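PDB 2E0I: 432aa long hypothetical deoxyribodipyrimidine photolyase from Sulfolobus tokodaii, which probably repairs pyrimidine dimers in DNA with light-driven chemistry at one bound FAD, a second FAD being proposed as its light-harvesting cofactor. Local coordinates for residues F53-L58 with T176-E181; S57-D62 with M169-L174; S182-G187 with T304-G309. All coordinates share one frame; numbering follows the deposited sequence.

Contact 1 of 3, residues F53-L58 with T176-E181; sequences FMINSL and TFKKIE. With FAD (flavin-adenine dinucleotide), chain F.
Ile55 and Asn56, on one side of helix 48-66, meet Phe177, Lys178 and Glu181 of the long loop that runs between helices 140-147 and 189-196. Earlier in the segment, Phe53 is turned from the loop and sets its ring edge-to-face with His219. Met54 serves the ligand instead: its SD lies 3.7 Å from C9A of the FAD in chain F, and the bend at chi3 brings CE to 3.8 Å from N5 of the same flavin. Ile55 is aimed at the loop. Its CD1 packs 4.3 Å from Phe177 CB, where the Phe177 side chain starts toward the helix before its ring leads away, and Ile55 CB rests 4.2 Å from Lys178 CD.

The helix belongs to the Rossmann-like photolyase domain, where it forms part of the beta-alpha-beta crossover from strand 28-35 to the adjacent parallel strand 73-76. The loop packs on one side of it, and Met54 turns to the flavin.

Asn56 follows with the polar part of the contact. Its chi1 (-77°) sets CG beside the backbone N, and chi2 (-34°) turns OD1 toward Lys178 and ND2 toward Glu181. OD1 accepts from Lys178 NZ at 3.1 Å, the lysine chain crossing the asparagine at about a right angle. ND2 donates to Glu181 OE1 at 2.8 Å; the bond is fairly straight (N-H...O 157°), close to the amide plane but arriving from above the carboxylate plane. Lys178 NZ also forms a salt bridge, at 3.3 Å and weak as a hydrogen bond, with Glu181 OE2. Lysine, amide and carboxylate close a ring of polar contacts that fixes the rotation of the amide. Ser57, one turn on from Phe53, donates through OG to Phe53 O at 2.7 Å, on the opposite face of that carbonyl from Ser57 N, and also bonds Gly188 N.

Contact 2 of 3, residues S57-D62 with M169-L174; sequences SLLELD and MNVDFL
Leu58 and Leu174 touch methyl to methyl, CD1 to CD1 at 3.5 Å, their side chains crossing at about a right angle. Both leucines have CG beside the backbone N and anti to the carbonyl carbon, and both begin by pointing at the other segment. Leu59 adopts the same first torsion (chi1 -70°), but its side chain starts off to the flank of the approach and only its end comes across: CD2 lies 3.7 Å from Val171 CB.

Val171 carries the largest share of the buried surface. It is presented by a helical turn in which Leu174 N bonds Val171 O at 2.8 Å, and its two methyls divide the work. CG1, anti to the carbonyl carbon (chi1 -74°), reaches the backbone of helix 48-66 at Leu58 O and approaches Asp62 CB to 3.8 Å. CG2, in the crowded position between backbone N and carbonyl carbon, lies against the carboxylate, 3.6 Å from Asp62 OD2. Asp62 itself has CG anti to its backbone N (chi1 180°), within 3.7 Å of Val171 CG2; the two side chains cross obliquely.

The polar end of Asp62 is occupied elsewhere: OD2 forms a salt bridge with Arg66 NE, and OD1 accepts from Leu72 N. Leu58 and Leu174 both also touch Phe33 of strand 28-35, placing segment 169-174 against the helix and strand 28-35, next to edge strand 73-76. No hydrogen bond joins the two segments. The contact therefore rests on apolar packing, and the buried carboxylate within it is satisfied by its own helix and the chain entering strand 73-76, with its charge probably balanced by the arginine.

Contact 3 of 3, residues S182-G187 with T304-G309; sequences SPLFRG and TGYING. With FAD (flavin-adenine dinucleotide), chain E.
A type I beta turn, Ser182 to Phe185, docks here on the Thr304-to-Gly309 connection, part of the pocket that binds the FAD of chain E in the FAD-binding domain. Ser182 OG joins the two parts. Lying anti to its backbone N (chi1 169°), the hydroxyl donates to Thr304 O at 2.7 Å, in the carbonyl plane and on a lone pair, while accepting from Leu184 N at 3.1 Å, which makes an ST turn within the beta turn. One small side chain therefore both shapes the loop and fastens it to the end of helix 292-304.

Leu184 has CG anti to its backbone N, and its CD2 lies beside Thr304 OG1 and 3.9 Å from Tyr306 CD2. Phe185 comes in with its far edge: CE1 sits 3.7 Å from Tyr306 CB, which lies near the plane of the phenylalanine ring, and CZ is 3.8 Å from Tyr306 CD1. The two rings are oblique, with planes at 59°.

Tyr306, packed against these neighbours, has CG anti to its backbone N (chi1 171°), and its ring extends past Phe185 to the cofactor. There Tyr306 OH donates to O2P of the FAD in chain E at 2.9 Å, and O5' of the same FAD lies at the edge of the tyrosine ring. The loop 182-187 is thus a second shell behind a residue that grips the pyrophosphate, in the site that in photolyases holds the catalytic flavin.

Gly305, the first residue past helix 292-304, takes positive phi; Met300 of that helix touches both Leu184 and Tyr306. Asn308 is the N-cap of helix 309-322, its OD1 accepting from Val311 N. Helix 48-66 packs on the loop as well, Phe49 against Ser182 and Phe53 against Phe185.

How the contacts relate
From the N terminus, helix 48-66 supplies the first side of contacts 1 and 2, which share Ser57 and Leu58. The chain then runs through the rest of the parallel sheet and helix 140-147 before returning. Contact 2 closes first, at 169-174, and contact 1 just afterwards at 176-181, so the smaller loop lies within the larger. Contact 3 opens at the next residue, Ser182, and closes at 304-309, in series with both. The linker thus binds first to the Rossmann-like domain and then to the helical FAD-binding domain. Contacts 1 and 3 also touch directly, Asn56 CB and Phe53 meeting the backbone of Arg186 and Gly187 respectively.

Contact 1 of 3, residues F53-L58 with T176-E181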
loop_
_atom_site.group_PDB
_atom_site.type_symbol
_atom_site.label_atom_id
_atom_site.label_comp_id
_atom_site.label_asym_id
_atom_site.label_seq_id
_atom_site.Cartn_x
_atom_site.Cartn_y
_atom_site.Cartn_z
ATOM N N PHE A 53 -5.890 2.440 -10.571
ATOM C CA PHE A 53 -5.643 3.677 -9.860
ATOM C C PHE A 53 -4.372 4.338 -10.378
ATOM O O PHE A 53 -4.330 5.555 -10.581
ATOM C CB PHE A 53 -5.508 3.402 -8.370
ATOM C CG PHE A 53 -5.432 4.644 -7.534
ATOM C CD1 PHE A 53 -4.286 5.408 -7.507
ATOM C CD2 PHE A 53 -6.518 5.044 -6.759
ATOM C CE1 PHE A 53 -4.215 6.547 -6.721
ATOM C CE2 PHE A 53 -6.450 6.184 -5.970
ATOM C CZ PHE A 53 -5.295 6.933 -5.954
ATOM N N MET A 54 -3.334 3.536 -10.587
ATOM C CA MET A 54 -2.073 4.059 -11.095
ATOM C C MET A 54 -2.263 4.610 -12.524
ATOM O O MET A 54 -1.844 5.729 -12.833
ATOM C CB MET A 54 -1.037 2.946 -11.075
ATOM C CG MET A 54 0.321 3.351 -11.547
ATOM S SD MET A 54 1.375 1.900 -11.581
ATOM C CE MET A 54 0.967 1.251 -13.205
ATOM N N ILE A 55 -2.891 3.824 -13.395
ATOM C CA ILE A 55 -3.146 4.262 -14.762
ATOM C C ILE A 55 -3.967 5.576 -14.744
ATOM O O ILE A 55 -3.644 6.542 -15.439
ATOM C CB ILE A 55 -3.953 3.198 -15.548
ATOM C CG1 ILE A 55 -3.319 1.810 -15.397
ATOM C CG2 ILE A 55 -4.015 3.583 -17.019
ATOM C CD1 ILE A 55 -2.023 1.650 -16.136
ATOM N N ASN A 56 -5.041 5.613 -13.964
ATOM C CA ASN A 56 -5.829 6.837 -13.895
ATOM C C ASN A 56 -4.963 8.008 -13.418
ATOM O O ASN A 56 -5.041 9.115 -13.958
ATOM C CB ASN A 56 -7.025 6.668 -12.962
ATOM C CG ASN A 56 -8.148 5.884 -13.599
ATOM O OD1 ASN A 56 -8.374 5.980 -14.807
ATOM N ND2 ASN A 56 -8.874 5.113 -12.789
ATOM N N SER A 57 -4.136 7.764 -12.406
ATOM C CA SER A 57 -3.267 8.807 -11.899
ATOM C C SER A 57 -2.265 9.202 -12.971
ATOM O O SER A 57 -1.893 10.366 -13.075
ATOM C CB SER A 57 -2.549 8.325 -10.650
ATOM O OG SER A 57 -3.496 7.968 -9.654
ATOM N N LEU A 58 -1.828 8.231 -13.771
ATOM C CA LEU A 58 -0.896 8.504 -14.863
ATOM C C LEU A 58 -1.594 9.327 -15.951
ATOM O O LEU A 58 -0.963 10.176 -16.592
ATOM C CB LEU A 58 -0.350 7.197 -15.456
ATOM C CG LEU A 58 0.753 6.513 -14.643
ATOM C CD1 LEU A 58 1.079 5.145 -15.219
ATOM C CD2 LEU A 58 1.992 7.404 -14.644
ATOM N N THR A 176 -4.458 -0.644 -21.856
ATOM C CA THR A 176 -4.580 -2.094 -21.982
ATOM C C THR A 176 -4.587 -2.753 -20.622
ATOM O O THR A 176 -5.275 -3.751 -20.412
ATOM C CB THR A 176 -3.400 -2.711 -22.710
ATOM O OG1 THR A 176 -3.124 -1.957 -23.901
ATOM C CG2 THR A 176 -3.711 -4.161 -23.059
ATOM N N PHE A 177 -3.794 -2.194 -19.713
ATOM C CA PHE A 177 -3.644 -2.725 -18.371
ATOM C C PHE A 177 -4.746 -2.339 -17.405
ATOM O O PHE A 177 -4.869 -2.943 -16.343
ATOM C CB PHE A 177 -2.291 -2.295 -17.811
ATOM C CG PHE A 177 -1.130 -2.727 -18.655
ATOM C CD1 PHE A 177 -0.788 -4.076 -18.759
ATOM C CD2 PHE A 177 -0.389 -1.789 -19.368
ATOM C CE1 PHE A 177 0.276 -4.481 -19.563
ATOM C CE2 PHE A 177 0.669 -2.182 -20.171
ATOM C CZ PHE A 177 1.004 -3.530 -20.270
ATOM N N LYS A 178 -5.537 -1.328 -17.753
ATOM C CA LYS A 178 -6.629 -0.903 -16.884
ATOM C C LYS A 178 -7.793 -1.823 -17.224
ATOM O O LYS A 178 -8.453 -1.646 -18.253
ATOM C CB LYS A 178 -6.995 0.558 -17.151
ATOM C CG LYS A 178 -7.895 1.148 -16.076
ATOM C CD LYS A 178 -8.089 2.646 -16.214
ATOM C CE LYS A 178 -9.028 2.970 -17.345
ATOM N NZ LYS A 178 -9.420 4.407 -17.325
ATOM N N LYS A 179 -8.030 -2.814 -16.367
ATOM C CA LYS A 179 -9.079 -3.805 -16.599
ATOM C C LYS A 179 -10.318 -3.697 -15.722
ATOM O O LYS A 179 -11.422 -3.999 -16.167
ATOM C CB LYS A 179 -8.501 -5.214 -16.447
ATOM C CG LYS A 179 -7.332 -5.522 -17.374
ATOM C CD LYS A 179 -6.813 -6.925 -17.112
ATOM C CE LYS A 179 -5.484 -7.193 -17.799
ATOM N NZ LYS A 179 -4.936 -8.531 -17.409
ATOM N N ILE A 180 -10.143 -3.289 -14.475
ATOM C CA ILE A 180 -11.265 -3.178 -13.563
ATOM C C ILE A 180 -10.950 -2.128 -12.522
ATOM O O ILE A 180 -10.000 -2.275 -11.761
ATOM C CB ILE A 180 -11.526 -4.523 -12.877
ATOM C CG1 ILE A 180 -12.511 -4.336 -11.727
ATOM C CG2 ILE A 180 -10.219 -5.114 -12.386
ATOM C CD1 ILE A 180 -12.761 -5.613 -10.932
ATOM N N GLU A 181 -11.757 -1.072 -12.493
ATOM C CA GLU A 181 -11.563 0.046 -11.568
ATOM C C GLU A 181 -12.337 -0.072 -10.254
ATOM O O GLU A 181 -13.425 -0.635 -10.211
ATOM C CB GLU A 181 -11.959 1.358 -12.258
ATOM C CG GLU A 181 -11.180 1.654 -13.540
ATOM C CD GLU A 181 -11.461 3.045 -14.104
ATOM O OE1 GLU A 181 -11.397 4.034 -13.331
ATOM O OE2 GLU A 181 -11.733 3.154 -15.323
HETATM P PA FAD F . 5.831 -3.972 -7.191
HETATM O O1A FAD F . 5.157 -4.251 -5.902
HETATM O O2A FAD F . 5.149 -3.886 -8.500
HETATM O O5B FAD F . 6.473 -5.438 -7.378
HETATM C C5B FAD F . 7.495 -5.663 -8.356
HETATM C C4B FAD F . 8.052 -7.087 -8.276
HETATM O O4B FAD F . 8.103 -7.472 -6.888
HETATM C C3B FAD F . 7.123 -8.096 -8.954
HETATM O O3B FAD F . 7.869 -9.259 -9.326
HETATM C C2B FAD F . 6.163 -8.421 -7.811
HETATM O O2B FAD F . 5.562 -9.698 -8.045
HETATM C C1B FAD F . 7.172 -8.546 -6.668
HETATM N N9A FAD F . 6.518 -8.440 -5.341
HETATM C C8A FAD F . 5.701 -7.465 -4.947
HETATM N N7A FAD F . 5.335 -7.659 -3.683
HETATM C C5A FAD F . 5.926 -8.770 -3.260
HETATM C C6A FAD F . 5.952 -9.456 -2.051
HETATM N N6A FAD F . 5.230 -9.028 -1.020
HETATM N N1A FAD F . 6.692 -10.569 -1.946
HETATM C C2A FAD F . 7.387 -11.025 -2.975
HETATM N N3A FAD F . 7.382 -10.398 -4.139
HETATM C C4A FAD F . 6.674 -9.275 -4.316
HETATM N N1 FAD F . 6.040 1.392 -11.553
HETATM C C2 FAD F . 6.658 1.550 -12.800
HETATM O O2 FAD F . 7.604 2.327 -12.924
HETATM N N3 FAD F . 6.226 0.783 -13.888
HETATM C C4 FAD F . 5.188 -0.145 -13.727
HETATM O O4 FAD F . 4.807 -0.812 -14.689
HETATM C C4X FAD F . 4.589 -0.312 -12.483
HETATM N N5 FAD F . 3.597 -1.286 -12.300
HETATM C C5X FAD F . 3.010 -1.471 -11.042
HETATM C C6 FAD F . 2.092 -2.500 -10.852
HETATM C C7 FAD F . 1.571 -2.755 -9.586
HETATM C C7M FAD F . 0.568 -3.896 -9.403
HETATM C C8 FAD F . 1.971 -1.969 -8.509
HETATM C C8M FAD F . 1.419 -2.222 -7.104
HETATM C C9 FAD F . 2.883 -0.935 -8.702
HETATM C C9A FAD F . 3.406 -0.680 -9.967
HETATM N N10 FAD F . 4.367 0.325 -10.162
HETATM C C10 FAD F . 5.009 0.457 -11.401
HETATM C "C1'" FAD F . 4.781 1.203 -9.042
HETATM C "C2'" FAD F . 5.833 0.561 -8.139
HETATM O "O2'" FAD F . 5.377 0.586 -6.782
HETATM C "C3'" FAD F . 7.171 1.297 -8.265
HETATM O "O3'" FAD F . 7.667 1.159 -9.600
HETATM C "C4'" FAD F . 8.198 0.734 -7.279
HETATM O "O4'" FAD F . 9.351 1.581 -7.272
HETATM C "C5'" FAD F . 8.607 -0.688 -7.668
HETATM O "O5'" FAD F . 8.902 -1.482 -6.516
HETATM P P FAD F . 7.747 -2.380 -5.843
HETATM O O1P FAD F . 8.405 -3.256 -4.847
HETATM O O2P FAD F . 6.635 -1.512 -5.396
HETATM O O3P FAD F . 7.286 -3.287 -7.091
#

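Contact 2 of 3, residues S57-D62 with M169-L174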
loop_
_atom_site.group_PDB
_atom_site.type_symbol
_atom_site.label_atom_id
_atom_site.label_comp_id
_atom_site.label_asym_id
_atom_site.label_seq_id
_atom_site.Cartn_x
_atom_site.Cartn_y
_atom_site.Cartn_z
ATOM N N SER A 57 -4.136 7.764 -12.406
ATOM C CA SER A 57 -3.267 8.807 -11.899
ATOM C C SER A 57 -2.265 9.202 -12.971
ATOM O O SER A 57 -1.893 10.366 -13.075
ATOM C CB SER A 57 -2.549 8.325 -10.650
ATOM O OG SER A 57 -3.496 7.968 -9.654
ATOM N N LEU A 58 -1.828 8.231 -13.771
ATOM C CA LEU A 58 -0.896 8.504 -14.863
ATOM C C LEU A 58 -1.594 9.327 -15.951
ATOM O O LEU A 58 -0.963 10.176 -16.592
ATOM C CB LEU A 58 -0.350 7.197 -15.456
ATOM C CG LEU A 58 0.753 6.513 -14.643
ATOM C CD1 LEU A 58 1.079 5.145 -15.219
ATOM C CD2 LEU A 58 1.992 7.404 -14.644
ATOM N N LEU A 59 -2.889 9.079 -16.161
ATOM C CA LEU A 59 -3.643 9.843 -17.154
ATOM C C LEU A 59 -3.742 11.293 -16.695
ATOM O O LEU A 59 -3.531 12.213 -17.492
ATOM C CB LEU A 59 -5.055 9.274 -17.349
ATOM C CG LEU A 59 -5.131 7.909 -18.039
ATOM C CD1 LEU A 59 -6.553 7.404 -18.028
ATOM C CD2 LEU A 59 -4.602 8.010 -19.455
ATOM N N GLU A 60 -4.044 11.495 -15.413
ATOM C CA GLU A 60 -4.162 12.844 -14.865
ATOM C C GLU A 60 -2.830 13.592 -14.963
ATOM O O GLU A 60 -2.792 14.770 -15.336
ATOM C CB GLU A 60 -4.627 12.803 -13.399
ATOM C CG GLU A 60 -5.620 13.917 -13.066
ATOM C CD GLU A 60 -5.691 14.285 -11.574
ATOM O OE1 GLU A 60 -4.721 14.883 -11.047
ATOM O OE2 GLU A 60 -6.728 13.984 -10.936
ATOM N N LEU A 61 -1.741 12.897 -14.631
ATOM C CA LEU A 61 -0.394 13.469 -14.675
ATOM C C LEU A 61 -0.065 13.919 -16.094
ATOM O O LEU A 61 0.593 14.940 -16.301
ATOM C CB LEU A 61 0.628 12.431 -14.212
ATOM C CG LEU A 61 2.104 12.830 -14.263
ATOM C CD1 LEU A 61 2.383 13.869 -13.183
ATOM C CD2 LEU A 61 2.987 11.594 -14.073
ATOM N N ASP A 62 -0.526 13.145 -17.072
ATOM C CA ASP A 62 -0.298 13.481 -18.467
ATOM C C ASP A 62 -0.992 14.800 -18.830
ATOM O O ASP A 62 -0.485 15.570 -19.641
ATOM C CB ASP A 62 -0.809 12.363 -19.369
ATOM C CG ASP A 62 -0.588 12.662 -20.843
ATOM O OD1 ASP A 62 0.580 12.702 -21.289
ATOM O OD2 ASP A 62 -1.593 12.870 -21.556
ATOM N N MET A 169 5.693 6.333 -26.877
ATOM C CA MET A 169 4.255 6.143 -26.948
ATOM C C MET A 169 3.671 7.109 -25.924
ATOM O O MET A 169 4.409 7.763 -25.179
ATOM C CB MET A 169 3.873 4.719 -26.536
ATOM C CG MET A 169 4.495 3.614 -27.351
ATOM S SD MET A 169 4.021 1.985 -26.746
ATOM C CE MET A 169 5.414 1.608 -25.607
ATOM N N ASN A 170 2.348 7.189 -25.875
ATOM C CA ASN A 170 1.683 8.059 -24.920
ATOM C C ASN A 170 0.776 7.235 -24.007
ATOM O O ASN A 170 0.545 6.057 -24.261
ATOM C CB ASN A 170 0.893 9.128 -25.662
ATOM C CG ASN A 170 0.124 8.567 -26.819
ATOM O OD1 ASN A 170 -0.763 7.729 -26.640
ATOM N ND2 ASN A 170 0.457 9.019 -28.024
ATOM N N VAL A 171 0.274 7.852 -22.942
ATOM C CA VAL A 171 -0.575 7.157 -21.982
ATOM C C VAL A 171 -1.643 6.237 -22.557
ATOM O O VAL A 171 -2.039 5.271 -21.901
ATOM C CB VAL A 171 -1.237 8.145 -21.042
ATOM C CG1 VAL A 171 -0.218 8.649 -20.063
ATOM C CG2 VAL A 171 -1.822 9.293 -21.826
ATOM N N ASP A 172 -2.106 6.533 -23.770
ATOM C CA ASP A 172 -3.113 5.696 -24.431
ATOM C C ASP A 172 -2.717 4.213 -24.318
ATOM O O ASP A 172 -3.543 3.351 -24.040
ATOM C CB ASP A 172 -3.247 6.076 -25.925
ATOM C CG ASP A 172 -4.404 7.067 -26.206
ATOM O OD1 ASP A 172 -4.607 7.439 -27.394
ATOM O OD2 ASP A 172 -5.112 7.474 -25.252
ATOM N N PHE A 173 -1.439 3.932 -24.539
ATOM C CA PHE A 173 -0.913 2.573 -24.474
ATOM C C PHE A 173 -1.218 1.876 -23.161
ATOM O O PHE A 173 -1.479 0.676 -23.145
ATOM C CB PHE A 173 0.606 2.582 -24.684
ATOM C CG PHE A 173 1.269 1.275 -24.357
ATOM C CD1 PHE A 173 1.002 0.132 -25.110
ATOM C CD2 PHE A 173 2.119 1.172 -23.262
ATOM C CE1 PHE A 173 1.572 -1.100 -24.768
ATOM C CE2 PHE A 173 2.692 -0.054 -22.912
ATOM C CZ PHE A 173 2.417 -1.193 -23.665
ATOM N N LEU A 174 -1.183 2.631 -22.065
ATOM C CA LEU A 174 -1.428 2.076 -20.741
ATOM C C LEU A 174 -2.850 1.575 -20.495
ATOM O O LEU A 174 -3.074 0.781 -19.572
ATOM C CB LEU A 174 -1.031 3.094 -19.668
ATOM C CG LEU A 174 0.466 3.427 -19.636
ATOM C CD1 LEU A 174 0.709 4.554 -18.669
ATOM C CD2 LEU A 174 1.275 2.202 -19.252
#

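Contact 3 of 3, residues S182-G187 with T304-G309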
loop_
_atom_site.group_PDB
_atom_site.type_symbol
_atom_site.label_atom_id
_atom_site.label_comp_id
_atom_site.label_asym_id
_atom_site.label_seq_id
_atom_site.Cartn_x
_atom_site.Cartn_y
_atom_site.Cartn_z
ATOM N N SER A 182 -11.771 0.459 -9.179
ATOM C CA SER A 182 -12.449 0.437 -7.891
ATOM C C SER A 182 -13.584 1.446 -7.943
ATOM O O SER A 182 -13.395 2.595 -8.351
ATOM C CB SER A 182 -11.506 0.842 -6.756
ATOM O OG SER A 182 -12.228 1.057 -5.549
ATOM N N PRO A 183 -14.785 1.034 -7.526
ATOM C CA PRO A 183 -15.907 1.971 -7.554
ATOM C C PRO A 183 -15.706 3.051 -6.500
ATOM O O PRO A 183 -16.419 4.053 -6.471
ATOM C CB PRO A 183 -17.096 1.080 -7.219
ATOM C CG PRO A 183 -16.501 0.086 -6.267
ATOM C CD PRO A 183 -15.197 -0.264 -6.955
ATOM N N LEU A 184 -14.711 2.846 -5.649
ATOM C CA LEU A 184 -14.451 3.752 -4.546
ATOM C C LEU A 184 -13.361 4.817 -4.744
ATOM O O LEU A 184 -13.248 5.749 -3.944
ATOM C CB LEU A 184 -14.158 2.891 -3.321
ATOM C CG LEU A 184 -13.957 3.544 -1.973
ATOM C CD1 LEU A 184 -15.108 4.502 -1.702
ATOM C CD2 LEU A 184 -13.857 2.452 -0.910
ATOM N N PHE A 185 -12.563 4.683 -5.798
ATOM C CA PHE A 185 -11.491 5.640 -6.071
ATOM C C PHE A 185 -11.461 5.963 -7.547
ATOM O O PHE A 185 -11.952 5.193 -8.371
ATOM C CB PHE A 185 -10.111 5.071 -5.698
ATOM C CG PHE A 185 -9.973 4.690 -4.260
ATOM C CD1 PHE A 185 -10.416 3.454 -3.818
ATOM C CD2 PHE A 185 -9.435 5.588 -3.342
ATOM C CE1 PHE A 185 -10.333 3.113 -2.477
ATOM C CE2 PHE A 185 -9.344 5.263 -1.995
ATOM C CZ PHE A 185 -9.794 4.024 -1.559
ATOM N N ARG A 186 -10.865 7.093 -7.888
ATOM C CA ARG A 186 -10.764 7.469 -9.281
ATOM C C ARG A 186 -9.325 7.789 -9.616
ATOM O O ARG A 186 -8.985 7.937 -10.782
ATOM C CB ARG A 186 -11.685 8.654 -9.580
ATOM C CG ARG A 186 -13.158 8.287 -9.380
ATOM C CD ARG A 186 -14.125 9.417 -9.698
ATOM N NE ARG A 186 -14.332 9.623 -11.125
ATOM C CZ ARG A 186 -15.078 10.585 -11.672
ATOM N NH1 ARG A 186 -15.180 10.651 -12.995
ATOM N NH2 ARG A 186 -15.715 11.481 -10.920
ATOM N N GLY A 187 -8.480 7.876 -8.590
ATOM C CA GLY A 187 -7.072 8.169 -8.806
ATOM C C GLY A 187 -6.815 9.631 -9.107
ATOM O O GLY A 187 -7.762 10.402 -9.206
ATOM N N THR A 304 -14.182 -3.777 -3.594
ATOM C CA THR A 304 -13.741 -2.399 -3.541
ATOM C C THR A 304 -12.219 -2.200 -3.567
ATOM O O THR A 304 -11.727 -1.167 -4.034
ATOM C CB THR A 304 -14.330 -1.737 -2.298
ATOM O OG1 THR A 304 -14.175 -0.328 -2.406
ATOM C CG2 THR A 304 -13.610 -2.195 -1.060
ATOM N N GLY A 305 -11.480 -3.188 -3.066
ATOM C CA GLY A 305 -10.030 -3.089 -3.017
ATOM C C GLY A 305 -9.564 -2.237 -1.847
ATOM O O GLY A 305 -8.413 -1.801 -1.792
ATOM N N TYR A 306 -10.467 -2.015 -0.897
ATOM C CA TYR A 306 -10.174 -1.204 0.275
ATOM C C TYR A 306 -10.981 -1.646 1.505
ATOM O O TYR A 306 -12.069 -2.187 1.378
ATOM C CB TYR A 306 -10.486 0.272 -0.035
ATOM C CG TYR A 306 -10.412 1.176 1.175
ATOM C CD1 TYR A 306 -9.223 1.826 1.522
ATOM C CD2 TYR A 306 -11.503 1.300 2.038
ATOM C CE1 TYR A 306 -9.122 2.572 2.703
ATOM C CE2 TYR A 306 -11.413 2.035 3.221
ATOM C CZ TYR A 306 -10.223 2.663 3.550
ATOM O OH TYR A 306 -10.135 3.343 4.747
ATOM N N ILE A 307 -10.414 -1.418 2.687
ATOM C CA ILE A 307 -11.048 -1.688 3.977
ATOM C C ILE A 307 -10.237 -0.903 4.989
ATOM O O ILE A 307 -9.022 -0.806 4.856
ATOM C CB ILE A 307 -11.046 -3.185 4.382
ATOM C CG1 ILE A 307 -9.692 -3.819 4.110
ATOM C CG2 ILE A 307 -12.157 -3.911 3.670
ATOM C CD1 ILE A 307 -9.592 -5.262 4.577
ATOM N N ASN A 308 -10.888 -0.326 5.993
ATOM C CA ASN A 308 -10.145 0.460 6.978
ATOM C C ASN A 308 -9.211 -0.398 7.840
ATOM O O ASN A 308 -9.330 -1.623 7.885
ATOM C CB ASN A 308 -11.100 1.289 7.851
ATOM C CG ASN A 308 -11.714 0.499 9.003
ATOM O OD1 ASN A 308 -11.632 -0.733 9.081
ATOM N ND2 ASN A 308 -12.348 1.225 9.909
ATOM N N GLY A 309 -8.277 0.260 8.519
ATOM C CA GLY A 309 -7.305 -0.448 9.334
ATOM C C GLY A 309 -7.854 -1.382 10.384
ATOM O O GLY A 309 -7.228 -2.377 10.726
HETATM P PA FAD E . -6.926 6.237 7.802
HETATM O O1A FAD E . -7.844 7.293 7.318
HETATM O O2A FAD E . -6.794 5.804 9.210
HETATM O O5B FAD E . -5.599 7.144 7.700
HETATM C C5B FAD E . -4.447 6.887 8.506
HETATM C C4B FAD E . -3.180 7.011 7.657
HETATM O O4B FAD E . -2.000 6.742 8.434
HETATM C C3B FAD E . -3.216 5.978 6.529
HETATM O O3B FAD E . -3.734 6.605 5.352
HETATM C C2B FAD E . -1.724 5.728 6.328
HETATM O O2B FAD E . -1.134 6.837 5.647
HETATM C C1B FAD E . -1.258 5.695 7.784
HETATM N N9A FAD E . -1.567 4.400 8.435
HETATM C C8A FAD E . -2.619 4.119 9.202
HETATM N N7A FAD E . -2.504 2.882 9.683
HETATM C C5A FAD E . -1.371 2.368 9.217
HETATM C C6A FAD E . -0.717 1.147 9.356
HETATM N N6A FAD E . -1.222 0.187 10.123
HETATM N N1A FAD E . 0.442 0.952 8.710
HETATM C C2A FAD E . 0.978 1.891 7.949
HETATM N N3A FAD E . 0.387 3.064 7.799
HETATM C C4A FAD E . -0.775 3.331 8.413
HETATM N N1 FAD E . -1.589 0.363 4.063
HETATM C C2 FAD E . -1.125 0.598 2.763
HETATM O O2 FAD E . -1.027 1.744 2.330
HETATM N N3 FAD E . -0.820 -0.481 1.924
HETATM C C4 FAD E . -0.992 -1.789 2.394
HETATM O O4 FAD E . -0.670 -2.736 1.679
HETATM C C4X FAD E . -1.469 -2.016 3.680
HETATM N N5 FAD E . -1.717 -3.327 4.102
HETATM C C5X FAD E . -2.178 -3.575 5.402
HETATM C C6 FAD E . -2.402 -4.888 5.804
HETATM C C7 FAD E . -2.825 -5.150 7.102
HETATM C C7M FAD E . -3.034 -6.606 7.526
HETATM C C8 FAD E . -3.032 -4.097 7.992
HETATM C C8M FAD E . -3.471 -4.356 9.435
HETATM C C9 FAD E . -2.807 -2.787 7.580
HETATM C C9A FAD E . -2.372 -2.513 6.285
HETATM N N10 FAD E . -2.121 -1.195 5.862
HETATM C C10 FAD E . -1.765 -0.948 4.525
HETATM C "C1'" FAD E . -2.269 -0.062 6.810
HETATM C "C2'" FAD E . -3.632 0.630 6.901
HETATM O "O2'" FAD E . -4.664 -0.328 7.149
HETATM C "C3'" FAD E . -3.961 1.447 5.649
HETATM O "O3'" FAD E . -2.894 2.363 5.389
HETATM C "C4'" FAD E . -5.253 2.247 5.830
HETATM O "O4'" FAD E . -6.338 1.368 6.143
HETATM C "C5'" FAD E . -5.592 3.036 4.564
HETATM O "O5'" FAD E . -6.851 3.706 4.695
HETATM P P FAD E . -6.945 5.246 5.154
HETATM O O1P FAD E . -6.007 6.029 4.318
HETATM O O2P FAD E . -8.377 5.619 5.137
HETATM O O3P FAD E . -6.395 5.216 6.670
#